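Local structure of kinesin-like protein Nod (Drosophila melanogaster, 3DC4) at residues Arg29-Arg34 and Ile312-Cys317; Leu56-Asn61 and Ser320-Thr325. The protein is a kinesin, here its catalytic motor domain, that hydrolyses ATP, binds microtubules and is required for segregating non-exchange chromosomes in meiosis. All blocks are in the same frame, centred on the assembly; numbering follows the deposited sequence.

Contact 1. Residues Arg29-Arg34 and Ile312-Cys317; sequences REAPYR and ISPHQC. With ADP (adenosine-5'-diphosphate), chain C.
His315 turns the edge of its imidazole toward the face of Tyr33, an edge-to-face pair with centroids 5.2 Å apart and planes at 70°, ND1 lying over the centre of the phenol ring. At the imidazole's own edge, His315 CE1 comes within 3.1 Å of Arg34 N, while the CB and CG of Arg34 rest on CE1 and NE2. His315 CG lies beside its backbone N (chi1 -48°), which starts the ring toward the other segment; an alanine in place of His315 would probably leave the Tyr33 face without its aromatic partner and the Arg34 side chain freer to shift. Pro314, compact and rigid, packs CG against Tyr33 CD2 at 4.0 Å and sets CB 3.5 Å from Glu30 OE2, an oxygen that Ser43 holds by a hydrogen bond. Behind these side chains, two backbone bonds fix the register: Ile312 N to Arg29 O at 3.1 Å and Ala31 N to Ile312 O at 2.8 Å. Ser313 OG accepts from His315 N in an ST turn and is itself hydrogen-bonded to Asp318. Pro32 lays CG 3.5 Å from C5 of the ADP adenine, and the Arg29 guanidinium, bonded to Gln75, Ser111 and Ile73, has adenine N6 over one face. The contact lies where the parallel pairing of strands 23-30 and 305-312 ends, at Glu30 and Ile312, with strand 45-46 and helix 319-335 both touching Ile312.

Contact 2. Residues Leu56-Asn61 and Ser320-Thr325; sequences LIVDQN and SETLST
Val58 meets Leu323 through methyl groups, CG1 standing 3.7 Å from Leu323 CD2, the two side chains lying alongside each other and pointing opposite ways. With CG1 anti to the backbone N (chi1 176°), the same methyl also comes 4.1 Å from Thr322 CG2, that side chain crossing at about a right angle. A branched valine suits this place, the end of strand 55-58, because its short side chain presents a methyl to two successive helix residues; Leu319 and Leu326 of the same helix touch it as well.

From Val58 to Asn61 a type I' turn links strands 55-58 and 61-64 as a tight beta hairpin. Asp59 has the positive phi (51°) that belongs to this turn and sends its side chain across Leu323 at about a right angle, OD2 lying 3.8 Å from the leucine CD1. Its carboxylate is at the exposed margin, where a charge can remain in water while CB, 4.1 Å from the same methyl, adds a little apolar contact. Asn61 closes the turn: its backbone N and its ND2 both donate to Val58 O, the side-chain bond being 3.2 Å with an N-H...O angle of 137°. That second bond holds the amide near the helix, ND2 lying 3.9 Å from Leu323 CD2.

Leu323 carries most of the contact from the helix side, one branch reaching Val58 and Asn61, the other Asp59. On the buried side, Thr322 shares its methyl between Val58 and Ile312, and its OG1 is hydrogen-bonded to the carbonyl O of Ser313. Cohesion across this small interface (174 Å² buried) probably comes mainly from the methyl contacts, with polar groups of the turn around the margin, while hydrogen bonding shapes the turn itself.

From the N terminus, the end of strand 23-30 and the loop after it supply the first half of contact 1, and the hairpin at 56-61 follows as the first half of contact 2. The chain then builds most of the motor domain, including the P-loop, before 312-317 returns to close contact 1 over 278 residues; helix 319-335 closes contact 2 a few residues later. The two loops cross, since their segments alternate. Contact 1 joins neighbouring strands of the central sheet beside the nucleotide, and contact 2 ties the small sheet to the helix that follows. They touch directly: Ile312 packs on Leu56, Thr322 and Thr325.

Contact 1. Residues Arg29-Arg34 and Ile312-Cys317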
loop_
_atom_site.group_PDB
_atom_site.type_symbol
_atom_site.label_atom_id
_atom_site.label_comp_id
_atom_site.label_asym_id
_atom_site.label_seq_id
_atom_site.Cartn_x
_atom_site.Cartn_y
_atom_site.Cartn_z
ATOM N N ARG A 29 1.587 -7.806 9.982
ATOM C CA ARG A 29 0.961 -7.237 11.164
ATOM C C ARG A 29 -0.140 -8.163 11.645
ATOM O O ARG A 29 -1.075 -8.467 10.906
ATOM C CB ARG A 29 0.360 -5.857 10.874
ATOM C CG ARG A 29 -0.142 -5.157 12.149
ATOM C CD ARG A 29 -0.771 -3.778 11.885
ATOM N NE ARG A 29 -0.874 -3.007 13.132
ATOM C CZ ARG A 29 -1.374 -1.781 13.228
ATOM N NH1 ARG A 29 -1.831 -1.172 12.143
ATOM N NH2 ARG A 29 -1.390 -1.157 14.402
ATOM N N GLU A 30 -0.019 -8.605 12.890
ATOM C CA GLU A 30 -1.000 -9.488 13.496
ATOM C C GLU A 30 -2.187 -8.649 13.955
ATOM O O GLU A 30 -2.006 -7.645 14.639
ATOM C CB GLU A 30 -0.383 -10.204 14.702
ATOM C CG GLU A 30 -1.376 -11.022 15.522
ATOM C CD GLU A 30 -0.741 -11.616 16.773
ATOM O OE1 GLU A 30 -0.053 -10.867 17.494
ATOM O OE2 GLU A 30 -0.937 -12.819 17.039
ATOM N N ALA A 31 -3.396 -9.043 13.565
ATOM C CA ALA A 31 -4.592 -8.307 13.968
ATOM C C ALA A 31 -4.872 -8.606 15.448
ATOM O O ALA A 31 -4.369 -9.593 15.997
ATOM C CB ALA A 31 -5.784 -8.729 13.107
ATOM N N PRO A 32 -5.658 -7.744 16.119
ATOM C CA PRO A 32 -5.993 -7.939 17.538
ATOM C C PRO A 32 -6.730 -9.255 17.763
ATOM O O PRO A 32 -7.495 -9.703 16.906
ATOM C CB PRO A 32 -6.894 -6.747 17.854
ATOM C CG PRO A 32 -6.410 -5.702 16.916
ATOM C CD PRO A 32 -6.197 -6.463 15.630
ATOM N N TYR A 33 -6.512 -9.861 18.924
ATOM C CA TYR A 33 -7.167 -11.117 19.245
ATOM C C TYR A 33 -8.532 -10.849 19.875
ATOM O O TYR A 33 -8.660 -10.021 20.778
ATOM C CB TYR A 33 -6.293 -11.941 20.198
ATOM C CG TYR A 33 -6.759 -13.371 20.384
ATOM C CD1 TYR A 33 -7.935 -13.661 21.079
ATOM C CD2 TYR A 33 -6.028 -14.434 19.853
ATOM C CE1 TYR A 33 -8.372 -14.975 21.239
ATOM C CE2 TYR A 33 -6.455 -15.752 20.006
ATOM C CZ TYR A 33 -7.627 -16.015 20.700
ATOM O OH TYR A 33 -8.060 -17.313 20.850
ATOM N N ARG A 34 -9.550 -11.544 19.377
ATOM C CA ARG A 34 -10.911 -11.399 19.879
ATOM C C ARG A 34 -11.122 -12.257 21.122
ATOM O O ARG A 34 -12.188 -12.224 21.735
ATOM C CB ARG A 34 -11.913 -11.812 18.799
ATOM C CG ARG A 34 -11.942 -10.897 17.583
ATOM C CD ARG A 34 -12.672 -9.590 17.878
ATOM N NE ARG A 34 -12.035 -8.801 18.931
ATOM C CZ ARG A 34 -10.829 -8.251 18.833
ATOM N NH1 ARG A 34 -10.117 -8.402 17.724
ATOM N NH2 ARG A 34 -10.339 -7.541 19.842
ATOM N N ILE A 312 -2.693 -10.379 9.152
ATOM C CA ILE A 312 -3.153 -11.731 9.467
ATOM C C ILE A 312 -3.949 -11.841 10.754
ATOM O O ILE A 312 -3.729 -11.104 11.714
ATOM C CB ILE A 312 -1.966 -12.699 9.593
ATOM C CG1 ILE A 312 -1.026 -12.230 10.711
ATOM C CG2 ILE A 312 -1.221 -12.782 8.263
ATOM C CD1 ILE A 312 0.157 -13.156 10.970
ATOM N N SER A 313 -4.871 -12.791 10.749
ATOM C CA SER A 313 -5.710 -13.064 11.896
ATOM C C SER A 313 -4.953 -13.979 12.858
ATOM O O SER A 313 -4.192 -14.848 12.435
ATOM C CB SER A 313 -6.986 -13.764 11.436
ATOM O OG SER A 313 -7.764 -14.147 12.547
ATOM N N PRO A 314 -5.116 -13.760 14.167
ATOM C CA PRO A 314 -4.443 -14.593 15.168
ATOM C C PRO A 314 -5.340 -15.771 15.543
ATOM O O PRO A 314 -4.978 -16.606 16.372
ATOM C CB PRO A 314 -4.268 -13.634 16.333
ATOM C CG PRO A 314 -5.539 -12.843 16.264
ATOM C CD PRO A 314 -5.635 -12.528 14.788
ATOM N N HIS A 315 -6.515 -15.818 14.923
ATOM C CA HIS A 315 -7.512 -16.854 15.200
ATOM C C HIS A 315 -7.280 -18.176 14.483
ATOM O O HIS A 315 -6.995 -18.209 13.285
ATOM C CB HIS A 315 -8.908 -16.342 14.842
ATOM C CG HIS A 315 -9.212 -14.978 15.378
ATOM N ND1 HIS A 315 -9.097 -14.657 16.716
ATOM C CD2 HIS A 315 -9.634 -13.853 14.757
ATOM C CE1 HIS A 315 -9.436 -13.394 16.892
ATOM N NE2 HIS A 315 -9.766 -12.882 15.719
ATOM N N GLN A 316 -7.442 -19.267 15.222
ATOM C CA GLN A 316 -7.255 -20.610 14.688
ATOM C C GLN A 316 -8.147 -20.882 13.478
ATOM O O GLN A 316 -7.722 -21.528 12.520
ATOM C CB GLN A 316 -7.533 -21.643 15.792
ATOM C CG GLN A 316 -7.297 -23.090 15.388
ATOM C CD GLN A 316 -5.847 -23.373 15.037
ATOM O OE1 GLN A 316 -4.934 -23.021 15.787
ATOM N NE2 GLN A 316 -5.628 -24.020 13.896
ATOM N N CYS A 317 -9.379 -20.375 13.517
ATOM C CA CYS A 317 -10.334 -20.581 12.429
ATOM C C CYS A 317 -9.884 -19.960 11.108
ATOM O O CYS A 317 -10.379 -20.328 10.041
ATOM C CB CYS A 317 -11.717 -20.017 12.809
ATOM S SG CYS A 317 -11.765 -18.209 13.091
HETATM P PB ADP C . -9.939 -5.078 6.879
HETATM O O1B ADP C . -8.708 -5.837 6.591
HETATM O O2B ADP C . -9.836 -3.672 6.195
HETATM O O3B ADP C . -11.207 -5.989 6.258
HETATM P PA ADP C . -10.267 -3.425 9.060
HETATM O O1A ADP C . -9.089 -2.665 8.693
HETATM O O2A ADP C . -11.579 -2.783 8.448
HETATM O O3A ADP C . -10.085 -4.963 8.499
HETATM O "O5'" ADP C . -10.347 -3.535 10.654
HETATM C "C5'" ADP C . -11.528 -4.255 11.033
HETATM C "C4'" ADP C . -11.925 -3.823 12.447
HETATM O "O4'" ADP C . -10.876 -4.141 13.396
HETATM C "C3'" ADP C . -12.140 -2.264 12.515
HETATM O "O3'" ADP C . -12.915 -1.895 13.648
HETATM C "C2'" ADP C . -10.679 -1.856 12.973
HETATM O "O2'" ADP C . -10.695 -0.598 13.666
HETATM C "C1'" ADP C . -10.313 -2.964 13.996
HETATM N N9 ADP C . -8.862 -3.123 14.089
HETATM C C8 ADP C . -8.058 -3.792 13.195
HETATM N N7 ADP C . -6.791 -3.626 13.500
HETATM C C5 ADP C . -6.720 -3.020 14.715
HETATM C C6 ADP C . -5.671 -2.572 15.556
HETATM N N6 ADP C . -4.359 -2.912 15.279
HETATM N N1 ADP C . -5.977 -1.835 16.651
HETATM C C2 ADP C . -7.246 -1.614 17.006
HETATM N N3 ADP C . -8.265 -1.988 16.238
HETATM C C4 ADP C . -8.055 -2.636 15.083
HETATM O O HOH W 1 -8.099 -18.910 18.065
#

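Contact 2. Residues Leu56-Asn61 and Ser320-Thr325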
loop_
_atom_site.group_PDB
_atom_site.type_symbol
_atom_site.label_atom_id
_atom_site.label_comp_id
_atom_site.label_asym_id
_atom_site.label_seq_id
_atom_site.Cartn_x
_atom_site.Cartn_y
_atom_site.Cartn_z
ATOM N N LEU A 56 8.298 -15.129 12.547
ATOM C CA LEU A 56 7.107 -15.633 13.199
ATOM C C LEU A 56 6.897 -17.076 12.804
ATOM O O LEU A 56 7.421 -17.540 11.790
ATOM C CB LEU A 56 5.875 -14.802 12.822
ATOM C CG LEU A 56 5.523 -14.664 11.345
ATOM C CD1 LEU A 56 4.023 -14.466 11.228
ATOM C CD2 LEU A 56 6.278 -13.505 10.715
ATOM N N ILE A 57 6.128 -17.784 13.617
ATOM C CA ILE A 57 5.844 -19.180 13.366
ATOM C C ILE A 57 4.348 -19.380 13.381
ATOM O O ILE A 57 3.661 -18.950 14.306
ATOM C CB ILE A 57 6.481 -20.072 14.435
ATOM C CG1 ILE A 57 8.002 -19.924 14.374
ATOM C CG2 ILE A 57 6.061 -21.532 14.217
ATOM C CD1 ILE A 57 8.725 -20.513 15.556
ATOM N N VAL A 58 3.848 -20.006 12.328
ATOM C CA VAL A 58 2.430 -20.288 12.208
ATOM C C VAL A 58 2.312 -21.720 11.715
ATOM O O VAL A 58 2.924 -22.092 10.720
ATOM C CB VAL A 58 1.748 -19.333 11.211
ATOM C CG1 VAL A 58 0.285 -19.717 11.043
ATOM C CG2 VAL A 58 1.853 -17.898 11.717
ATOM N N ASP A 59 1.543 -22.517 12.446
ATOM C CA ASP A 59 1.332 -23.918 12.117
ATOM C C ASP A 59 2.674 -24.621 11.889
ATOM O O ASP A 59 2.851 -25.353 10.918
ATOM C CB ASP A 59 0.432 -24.025 10.878
ATOM C CG ASP A 59 -0.205 -25.392 10.730
ATOM O OD1 ASP A 59 -0.574 -25.997 11.757
ATOM O OD2 ASP A 59 -0.349 -25.857 9.581
ATOM N N GLN A 60 3.618 -24.374 12.794
ATOM C CA GLN A 60 4.955 -24.970 12.745
ATOM C C GLN A 60 5.833 -24.480 11.601
ATOM O O GLN A 60 6.953 -24.958 11.424
ATOM C CB GLN A 60 4.853 -26.498 12.697
ATOM C CG GLN A 60 4.357 -27.101 13.993
ATOM C CD GLN A 60 5.243 -26.720 15.162
ATOM O OE1 GLN A 60 6.433 -27.045 15.190
ATOM N NE2 GLN A 60 4.669 -26.021 16.135
ATOM N N ASN A 61 5.330 -23.525 10.829
ATOM C CA ASN A 61 6.085 -22.971 9.715
ATOM C C ASN A 61 6.761 -21.688 10.155
ATOM O O ASN A 61 6.144 -20.840 10.792
ATOM C CB ASN A 61 5.161 -22.671 8.538
ATOM C CG ASN A 61 4.512 -23.914 7.984
ATOM O OD1 ASN A 61 5.179 -24.762 7.391
ATOM N ND2 ASN A 61 3.214 -24.035 8.180
ATOM N N SER A 320 -5.889 -21.197 7.659
ATOM C CA SER A 320 -5.685 -21.402 6.234
ATOM C C SER A 320 -5.462 -20.094 5.471
ATOM O O SER A 320 -4.585 -20.006 4.614
ATOM C CB SER A 320 -6.889 -22.143 5.658
ATOM O OG SER A 320 -6.642 -22.562 4.335
ATOM N N GLU A 321 -6.263 -19.086 5.783
ATOM C CA GLU A 321 -6.131 -17.792 5.124
ATOM C C GLU A 321 -4.824 -17.139 5.554
ATOM O O GLU A 321 -4.116 -16.528 4.755
ATOM C CB GLU A 321 -7.315 -16.893 5.487
ATOM C CG GLU A 321 -8.657 -17.397 4.960
ATOM C CD GLU A 321 -8.624 -17.690 3.465
ATOM O OE1 GLU A 321 -7.794 -17.083 2.753
ATOM O OE2 GLU A 321 -9.433 -18.521 2.993
ATOM N N THR A 322 -4.503 -17.277 6.831
ATOM C CA THR A 322 -3.268 -16.713 7.357
ATOM C C THR A 322 -2.067 -17.344 6.654
ATOM O O THR A 322 -1.165 -16.634 6.204
ATOM C CB THR A 322 -3.196 -16.937 8.873
ATOM O OG1 THR A 322 -4.163 -16.090 9.508
ATOM C CG2 THR A 322 -1.811 -16.610 9.426
ATOM N N LEU A 323 -2.052 -18.672 6.546
ATOM C CA LEU A 323 -0.945 -19.358 5.875
ATOM C C LEU A 323 -0.793 -18.893 4.431
ATOM O O LEU A 323 0.323 -18.720 3.936
ATOM C CB LEU A 323 -1.163 -20.877 5.903
ATOM C CG LEU A 323 -0.929 -21.495 7.288
ATOM C CD1 LEU A 323 -1.286 -22.978 7.288
ATOM C CD2 LEU A 323 0.536 -21.306 7.670
ATOM N N SER A 324 -1.913 -18.711 3.745
ATOM C CA SER A 324 -1.884 -18.277 2.348
ATOM C C SER A 324 -1.232 -16.907 2.229
ATOM O O SER A 324 -0.397 -16.662 1.354
ATOM C CB SER A 324 -3.310 -18.238 1.785
ATOM O OG SER A 324 -3.871 -19.542 1.733
ATOM N N THR A 325 -1.610 -16.028 3.144
ATOM C CA THR A 325 -1.086 -14.674 3.171
ATOM C C THR A 325 0.416 -14.661 3.466
ATOM O O THR A 325 1.181 -13.950 2.811
ATOM C CB THR A 325 -1.845 -13.854 4.232
ATOM O OG1 THR A 325 -3.207 -13.672 3.823
ATOM C CG2 THR A 325 -1.214 -12.498 4.415
#